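Local coordinates for putative aminopeptidase (Leishmania major, PDB 5NTH), which removes amino-terminal residues from peptides as a leucyl aminopeptidase of the manganese-binding M17 family, here in complex with actinonin, at the interface of chains A and B and the interface of chains A and C. Numbering follows the deposited sequence. Chains: chain A/B/C, Putative aminopeptidase.

Contact 1: the interface of chains A and B. Residues chain A 461-464; chain B 108-111.
A:Glu464 and B:Ser109 meet because each side chain turns its first branch into the crowded position between its own backbone N and carbonyl carbon (chi1 64° for the glutamate, 52° for the serine), and a further bend at chi2 swings the carboxylate toward the serine. The hydroxyl OG of B:Ser109 gives a hydrogen bond to A:Glu464 OE1 at 2.6 Å, reaching it on the syn side but 34° out of the carboxylate plane. The backbone N of the same serine donates an almost straight bond to A:Glu464 OE2 at 3.2 Å, also on the syn side. Serine suits the place because its short side chain puts a hydroxyl next to its own N-H, a pair that can span both carboxylate oxygens; the glutamate stands in the first turn of helix 463-467, whose amino end probably favours its negative charge. Nearby, B:Thr111 OG1 donates to the backbone oxygen A:Tyr461 O at 2.6 Å, tilted from the carbonyl plane. B:Arg110, bent at chi3, brings NH2 over the face of the A:Tyr461 ring, the guanidinium and ring planes nearly parallel, in a cation-pi contact, 3.4 Å from CD2 of the tyrosine. A:Pro463 CD lies on the opposite face, toward the rim, 3.5 Å above the ring plane, so the aromatic ring is flanked on both sides. Together these contacts fasten a loop of one subunit to the start of a helix in the next, helping to join two subunits of the hexamer typical of M17 aminopeptidases.

Contact 2: the interface of chains A and C. Residues chain A 87, 96-98; chain C 73-74, 77, 84.
A:Leu87, near the end of strand 83-88, and A:Tyr96, in extended backbone just before strand 97-103, face C:Glu73 and C:Arg77, which lie one helical turn apart on helix 69-77. C:Glu73 slides past A:Tyr96 in the opposite direction, with its carboxylate almost parallel to the ring (planes 5° apart). Its CB stands over the ring centre, 4.2 Å above the plane, and its CG comes 3.8 Å from A:Tyr96 CG. Glutamate serves here in two ways: its methylenes pack on the aromatic face, while a bend at chi2 (61°) turns the carboxylate toward the side chain of C:Arg77. There C:Glu73 OE2, through its anti lone pair, accepts a hydrogen bond and salt bridge from C:Arg77 NE at 3.0 Å. This second-shell bond probably steadies the long arginine, whose chain is extended from CG to NE and so can carry the guanidinium across to chain A. A:Leu87 passes the arginine in the opposite direction and sets its methyl CD2 3.4 Å from C:Arg77 NH1; CD1 faces the more distant C:Val84. A:Glu98 OE2 is 4.7 Å from C:Arg77 NH1, not in contact, though the opposite charges may attract weakly. The strand region of chain A and the helix of chain C may help the two chains meet in the six-chain assembly. At the guanidinium edge, and in its plane, the backbone oxygen A:Tyr96 O takes a weak hydrogen bond from C:Arg77 NH2 at 3.2 Å.

Contact 3: the interface of chains A and B. Residues chain A 442, 457-460; chain B 110, 457-458.
B:Tyr457 and A:Leu460 make the tight part of this contact. The CA of the leucine sits over one face of the phenol ring, 3.8 Å from its centroid, in a CH-pi contact, and the leucine methyl CD1 reaches 3.5 Å from B:Tyr457 CD1. B:Pro458 CD, from the tyrosine's own chain, lies on the opposite face, so the ring is clamped between two aliphatic groups. With CG anti to the backbone N (chi1 -162°), the tyrosine crosses to chain A and brings its hydroxyl OH 3.4 Å from A:Pro458 CB. A large flat residue suits such a slot; the rigid B:Pro458 gives it one wall and A:Leu460 the other. The looser part is polar. A water bridges the two backbone oxygens, 2.8 Å from A:Pro458 O and 2.9 Å from B:Pro458 O, and lies at the edge of both tyrosine rings. To one side, B:Arg110 NH1 forms a salt bridge with A:Glu442 OE1 at 2.9 Å; the N-H points elsewhere, so this is charge attraction without a hydrogen bond, between planes 55° apart. In the fold, the short strands 456-458 of both chains appear to meet about the two-fold axis, with A:Glu442 reaching in from helix 439-452.

Contact 4: the interface of chains A and B. Residues chain A 108-109, 112, 116, 118, 431; chain B 462, 464-465.
The guanidinium of A:Arg116 has B:Glu464 OE2 over one face, 4.1 Å above its plane and toward the rim. At its edges, in plane, lie A:Thr108 OG1, which accepts a hydrogen bond from NE at 2.8 Å, and A:Asp118 OD1, which makes a hydrogen bond and salt bridge with NH1 at 2.9 Å. These partners within chain A fix the orientation of the guanidinium, while its NH2 runs alongside the methylenes of B:Glu464. The amide of A:Asn112 is used edge-on: ND2 donates in its plane to the anti lone pair of B:Glu464 OE2 at 2.8 Å. The same nitrogen donates to the syn lone pair of A:Asp118 OD2 at 3.2 Å. Asparagine fits because one NH2 group can serve two carboxylates, and its CG, anti to the backbone N (chi1 -164°), points the amide at chain B. B:Glu464 OE2 thus accepts from this amide as well as from the backbone N of A:Ser109, and the nearby arginine would probably favour the charged carboxylate. B:Tyr465 comes toward A:Asp118 from the opposite direction, but the modelled approach of its hydroxyl is too short to be trusted. Its ring rests against the imidazole of A:His431, whose CE1 is 3.6 Å from B:Tyr465 CD2. The site gives helix 463-467 of chain B a polar socket with an aromatic side wall in chain A, and so probably helps fix how the two subunits are oriented.

Contact 1: the interface of chains A and B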
# COMPACT_ATOMS: atom_id res chain seq x y z
N TYR A 461 14.30 25.66 -14.58
CA TYR A 461 13.48 26.20 -15.67
C TYR A 461 14.02 25.58 -16.97
O TYR A 461 15.18 25.82 -17.35
CB TYR A 461 13.55 27.73 -15.74
CG TYR A 461 12.69 28.34 -16.84
CD1 TYR A 461 11.36 28.65 -16.63
CD2 TYR A 461 13.24 28.63 -18.11
CE1 TYR A 461 10.60 29.21 -17.64
CE2 TYR A 461 12.48 29.17 -19.13
CZ TYR A 461 11.17 29.45 -18.88
OH TYR A 461 10.45 29.99 -19.87
N CYS A 462 13.18 24.77 -17.62
CA CYS A 462 13.61 24.02 -18.79
C CYS A 462 12.41 23.52 -19.57
O CYS A 462 12.19 22.33 -19.64
CB CYS A 462 14.51 22.85 -18.36
SG CYS A 462 15.44 22.18 -19.75
N PRO A 463 11.63 24.45 -20.16
CA PRO A 463 10.42 24.11 -20.90
C PRO A 463 10.61 23.04 -21.97
O PRO A 463 9.69 22.27 -22.21
CB PRO A 463 10.03 25.43 -21.58
CG PRO A 463 10.64 26.48 -20.75
CD PRO A 463 11.95 25.88 -20.31
N GLU A 464 11.77 22.98 -22.63
CA GLU A 464 11.98 21.92 -23.62
C GLU A 464 11.90 20.53 -23.00
O GLU A 464 11.37 19.62 -23.62
CB GLU A 464 13.27 22.06 -24.41
CG GLU A 464 14.59 21.95 -23.64
CD GLU A 464 15.18 23.31 -23.31
OE1 GLU A 464 14.40 24.25 -23.08
OE2 GLU A 464 16.43 23.44 -23.30
N THR B 108 16.14 26.71 -27.16
CA THR B 108 16.87 26.16 -26.02
C THR B 108 16.74 27.13 -24.84
O THR B 108 16.74 28.32 -25.02
CB THR B 108 18.33 25.89 -26.43
OG1 THR B 108 18.37 24.63 -27.13
CG2 THR B 108 19.28 25.82 -25.24
N SER B 109 16.65 26.60 -23.62
CA SER B 109 16.57 27.46 -22.46
C SER B 109 17.90 27.59 -21.71
O SER B 109 18.88 26.87 -21.98
CB SER B 109 15.46 26.98 -21.55
OG SER B 109 15.65 25.62 -21.32
N ARG B 110 17.92 28.57 -20.81
CA ARG B 110 19.16 28.98 -20.15
C ARG B 110 19.87 27.80 -19.43
O ARG B 110 21.11 27.82 -19.28
CB ARG B 110 18.87 30.17 -19.18
CG ARG B 110 18.81 29.82 -17.69
CD ARG B 110 18.29 30.92 -16.76
NE ARG B 110 16.90 31.19 -17.04
CZ ARG B 110 15.86 31.13 -16.19
NH1 ARG B 110 15.99 30.85 -14.90
NH2 ARG B 110 14.65 31.37 -16.69
N THR B 111 19.08 26.81 -18.96
CA THR B 111 19.58 25.66 -18.16
C THR B 111 20.04 24.45 -18.97
O THR B 111 20.37 23.42 -18.38
CB THR B 111 18.50 25.10 -17.21
OG1 THR B 111 17.39 24.62 -17.99
CG2 THR B 111 18.04 26.15 -16.21

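Contact 2: the interface of chains A and C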
# COMPACT_ATOMS: atom_id res chain seq x y z
N LEU A 87 12.11 35.97 36.25
CA LEU A 87 11.31 37.08 36.74
C LEU A 87 12.27 38.11 37.24
O LEU A 87 13.39 37.79 37.64
CB LEU A 87 10.41 36.66 37.87
CG LEU A 87 9.57 35.44 37.54
CD1 LEU A 87 8.97 34.83 38.80
CD2 LEU A 87 8.49 35.84 36.54
N TYR A 96 6.65 42.03 39.78
CA TYR A 96 7.60 41.25 38.98
C TYR A 96 7.22 41.26 37.49
O TYR A 96 6.05 41.41 37.13
CB TYR A 96 7.70 39.84 39.52
CG TYR A 96 8.57 39.71 40.75
CD1 TYR A 96 8.10 40.07 42.02
CD2 TYR A 96 9.88 39.22 40.66
CE1 TYR A 96 8.89 39.94 43.16
CE2 TYR A 96 10.69 39.08 41.80
CZ TYR A 96 10.19 39.43 43.04
OH TYR A 96 11.00 39.30 44.15
N THR A 97 8.24 41.17 36.64
CA THR A 97 8.09 41.24 35.19
C THR A 97 8.73 39.98 34.64
O THR A 97 9.75 39.52 35.16
CB THR A 97 8.81 42.49 34.64
OG1 THR A 97 8.20 43.67 35.17
CG2 THR A 97 8.78 42.59 33.11
N GLU A 98 8.15 39.39 33.60
CA GLU A 98 8.77 38.22 33.01
C GLU A 98 9.69 38.68 31.88
O GLU A 98 9.26 39.37 30.94
CB GLU A 98 7.74 37.20 32.52
CG GLU A 98 8.33 35.84 32.11
CD GLU A 98 7.26 34.78 31.86
OE1 GLU A 98 6.78 34.70 30.72
OE2 GLU A 98 6.91 34.00 32.79
N GLU C 73 7.18 34.35 44.45
CA GLU C 73 6.42 34.89 43.34
C GLU C 73 6.10 33.80 42.32
O GLU C 73 4.99 33.76 41.75
CB GLU C 73 7.19 36.01 42.68
CG GLU C 73 6.45 36.67 41.52
CD GLU C 73 5.12 37.33 41.91
OE1 GLU C 73 4.90 37.70 43.11
OE2 GLU C 73 4.31 37.50 40.95
N ALA C 74 7.07 32.94 42.07
CA ALA C 74 6.83 31.82 41.20
C ALA C 74 5.67 30.95 41.71
O ALA C 74 4.87 30.44 40.92
CB ALA C 74 8.11 31.00 41.04
N ARG C 77 2.29 32.22 40.85
CA ARG C 77 1.98 32.21 39.41
C ARG C 77 1.75 30.86 38.79
O ARG C 77 1.09 30.75 37.77
CB ARG C 77 3.13 32.85 38.64
CG ARG C 77 3.21 34.34 38.83
CD ARG C 77 4.24 34.92 37.91
NE ARG C 77 4.33 36.35 38.15
CZ ARG C 77 4.81 37.24 37.30
NH1 ARG C 77 5.30 36.86 36.12
NH2 ARG C 77 4.79 38.52 37.63
N VAL C 84 6.74 27.45 36.17
CA VAL C 84 7.31 28.77 36.30
C VAL C 84 8.77 28.61 36.66
O VAL C 84 9.14 27.80 37.51
CB VAL C 84 6.54 29.57 37.33
CG1 VAL C 84 7.23 30.88 37.61
CG2 VAL C 84 5.13 29.84 36.82

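Contact 3: the interface of chains A and B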
# COMPACT_ATOMS: atom_id res chain seq x y z
N GLU A 442 14.39 35.87 -11.35
CA GLU A 442 14.71 34.82 -10.39
C GLU A 442 15.61 35.36 -9.27
O GLU A 442 15.23 35.29 -8.11
CB GLU A 442 15.40 33.68 -11.13
CG GLU A 442 15.77 32.45 -10.32
CD GLU A 442 16.43 31.38 -11.19
OE1 GLU A 442 15.72 30.80 -12.05
OE2 GLU A 442 17.64 31.09 -11.02
N TYR A 457 13.82 29.72 -3.30
CA TYR A 457 14.94 29.06 -3.94
C TYR A 457 14.54 28.66 -5.32
O TYR A 457 13.45 28.15 -5.48
CB TYR A 457 15.42 27.87 -3.14
CG TYR A 457 16.78 27.49 -3.55
CD1 TYR A 457 17.89 28.12 -3.02
CD2 TYR A 457 16.98 26.54 -4.55
CE1 TYR A 457 19.18 27.79 -3.44
CE2 TYR A 457 18.26 26.21 -4.99
CZ TYR A 457 19.35 26.84 -4.44
OH TYR A 457 20.60 26.50 -4.83
N PRO A 458 15.42 28.91 -6.31
CA PRO A 458 15.18 28.57 -7.71
C PRO A 458 14.90 27.10 -7.96
O PRO A 458 15.55 26.26 -7.41
CB PRO A 458 16.51 28.94 -8.38
CG PRO A 458 17.05 30.05 -7.56
CD PRO A 458 16.72 29.60 -6.18
N VAL A 459 13.94 26.80 -8.81
CA VAL A 459 13.87 25.45 -9.36
C VAL A 459 14.02 25.44 -10.88
O VAL A 459 13.68 26.39 -11.56
CB VAL A 459 12.60 24.67 -8.98
CG1 VAL A 459 12.66 24.30 -7.51
CG2 VAL A 459 11.33 25.45 -9.34
N LEU A 460 14.48 24.29 -11.37
CA LEU A 460 14.80 24.08 -12.76
C LEU A 460 13.82 24.77 -13.71
O LEU A 460 12.64 24.53 -13.62
CB LEU A 460 14.85 22.59 -13.04
CG LEU A 460 15.31 22.18 -14.44
CD1 LEU A 460 16.73 22.66 -14.72
CD2 LEU A 460 15.18 20.68 -14.63
N ARG B 110 17.92 28.57 -20.81
CA ARG B 110 19.16 28.98 -20.15
C ARG B 110 19.87 27.80 -19.43
O ARG B 110 21.11 27.82 -19.28
CB ARG B 110 18.87 30.17 -19.18
CG ARG B 110 18.81 29.82 -17.69
CD ARG B 110 18.29 30.92 -16.76
NE ARG B 110 16.90 31.19 -17.04
CZ ARG B 110 15.86 31.13 -16.19
NH1 ARG B 110 15.99 30.85 -14.90
NH2 ARG B 110 14.65 31.37 -16.69
N TYR B 457 22.06 21.32 -11.99
CA TYR B 457 21.23 22.39 -11.48
C TYR B 457 21.39 22.45 -9.99
O TYR B 457 21.39 21.40 -9.37
CB TYR B 457 19.78 22.20 -11.87
CG TYR B 457 19.04 23.46 -11.71
CD1 TYR B 457 19.04 24.40 -12.72
CD2 TYR B 457 18.39 23.76 -10.53
CE1 TYR B 457 18.38 25.62 -12.56
CE2 TYR B 457 17.73 24.98 -10.35
CZ TYR B 457 17.73 25.90 -11.37
OH TYR B 457 17.06 27.07 -11.22
N PRO B 458 21.55 23.67 -9.44
CA PRO B 458 21.70 23.89 -8.01
C PRO B 458 20.58 23.35 -7.15
O PRO B 458 19.43 23.50 -7.50
CB PRO B 458 21.71 25.43 -7.90
CG PRO B 458 22.28 25.89 -9.20
CD PRO B 458 21.64 24.95 -10.17
O HOH W 1 16.58 23.63 -7.08

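Contact 4: the interface of chains A and B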
# COMPACT_ATOMS: atom_id res chain seq x y z
N THR A 108 24.86 31.62 9.69
CA THR A 108 23.80 31.68 8.69
C THR A 108 24.39 31.38 7.31
O THR A 108 25.50 31.76 7.01
CB THR A 108 23.12 33.07 8.76
OG1 THR A 108 22.18 33.04 9.85
CG2 THR A 108 22.38 33.44 7.48
N SER A 109 23.64 30.70 6.46
CA SER A 109 24.12 30.41 5.12
C SER A 109 23.54 31.35 4.06
O SER A 109 22.60 32.13 4.30
CB SER A 109 23.87 28.96 4.79
OG SER A 109 22.53 28.68 5.04
N ASN A 112 19.67 31.91 3.37
CA ASN A 112 18.82 32.27 4.47
C ASN A 112 18.94 33.75 4.74
O ASN A 112 19.90 34.42 4.36
CB ASN A 112 19.20 31.47 5.73
CG ASN A 112 18.13 31.50 6.83
OD1 ASN A 112 17.08 32.15 6.71
ND2 ASN A 112 18.40 30.79 7.92
N ARG A 116 18.08 36.47 10.40
CA ARG A 116 17.53 35.28 11.05
C ARG A 116 16.16 35.47 11.59
O ARG A 116 15.89 35.20 12.74
CB ARG A 116 18.47 34.72 12.13
CG ARG A 116 19.70 34.00 11.56
CD ARG A 116 19.29 32.82 10.68
NE ARG A 116 20.05 31.64 11.07
CZ ARG A 116 19.53 30.54 11.60
NH1 ARG A 116 18.22 30.40 11.77
NH2 ARG A 116 20.35 29.55 11.96
N ASP A 118 13.69 33.63 11.11
CA ASP A 118 13.14 32.36 11.57
C ASP A 118 13.28 32.17 13.07
O ASP A 118 12.34 31.77 13.74
CB ASP A 118 13.75 31.15 10.82
CG ASP A 118 15.26 31.26 10.57
OD1 ASP A 118 15.95 32.05 11.26
OD2 ASP A 118 15.75 30.57 9.66
N HIS A 431 11.59 27.21 2.35
CA HIS A 431 11.84 27.88 1.06
C HIS A 431 10.81 27.52 -0.00
O HIS A 431 10.64 26.35 -0.36
CB HIS A 431 13.18 27.46 0.50
CG HIS A 431 14.35 27.86 1.32
ND1 HIS A 431 14.69 27.21 2.47
CD2 HIS A 431 15.29 28.81 1.12
CE1 HIS A 431 15.79 27.76 2.97
NE2 HIS A 431 16.17 28.73 2.16
N CYS B 462 21.72 24.87 2.75
CA CYS B 462 21.20 25.50 3.95
C CYS B 462 21.42 24.60 5.15
O CYS B 462 20.46 24.12 5.73
CB CYS B 462 19.71 25.82 3.78
SG CYS B 462 19.14 27.00 5.02
N GLU B 464 21.99 25.04 8.24
CA GLU B 464 21.23 25.32 9.47
C GLU B 464 19.86 24.65 9.46
O GLU B 464 19.42 24.18 10.50
CB GLU B 464 21.08 26.81 9.77
CG GLU B 464 20.29 27.66 8.77
CD GLU B 464 21.18 28.42 7.82
OE1 GLU B 464 22.25 27.88 7.46
OE2 GLU B 464 20.82 29.55 7.43
N TYR B 465 19.23 24.59 8.31
CA TYR B 465 17.94 23.92 8.19
C TYR B 465 18.10 22.41 8.11
O TYR B 465 17.27 21.70 8.69
CB TYR B 465 17.16 24.50 6.99
CG TYR B 465 16.50 25.85 7.27
CD1 TYR B 465 16.66 26.55 8.50
CD2 TYR B 465 15.70 26.43 6.31
CE1 TYR B 465 16.01 27.77 8.73
CE2 TYR B 465 15.07 27.66 6.53
CZ TYR B 465 15.21 28.33 7.74
OH TYR B 465 14.55 29.53 7.88

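Contacts 1, 3 and 4 belong to one two-fold symmetric interface between chains A and B. Contact 3, where the same residues of both chains meet, appears to lie near the axis, about 11 Å from contact 1 and 18 Å from contact 4, between the centres of their C-alpha atoms; contacts 1 and 4 are 28 Å apart. These last two share the Ser109-Glu464 pairing with the chains exchanged, and each adds different neighbours. B:Arg110 is shared by contacts 1 and 3. Contact 2 joins chain C through other elements, 60, 50 and 34 Å from contacts 1, 3 and 4, so each subunit can link distinct partners in the six-chain assembly.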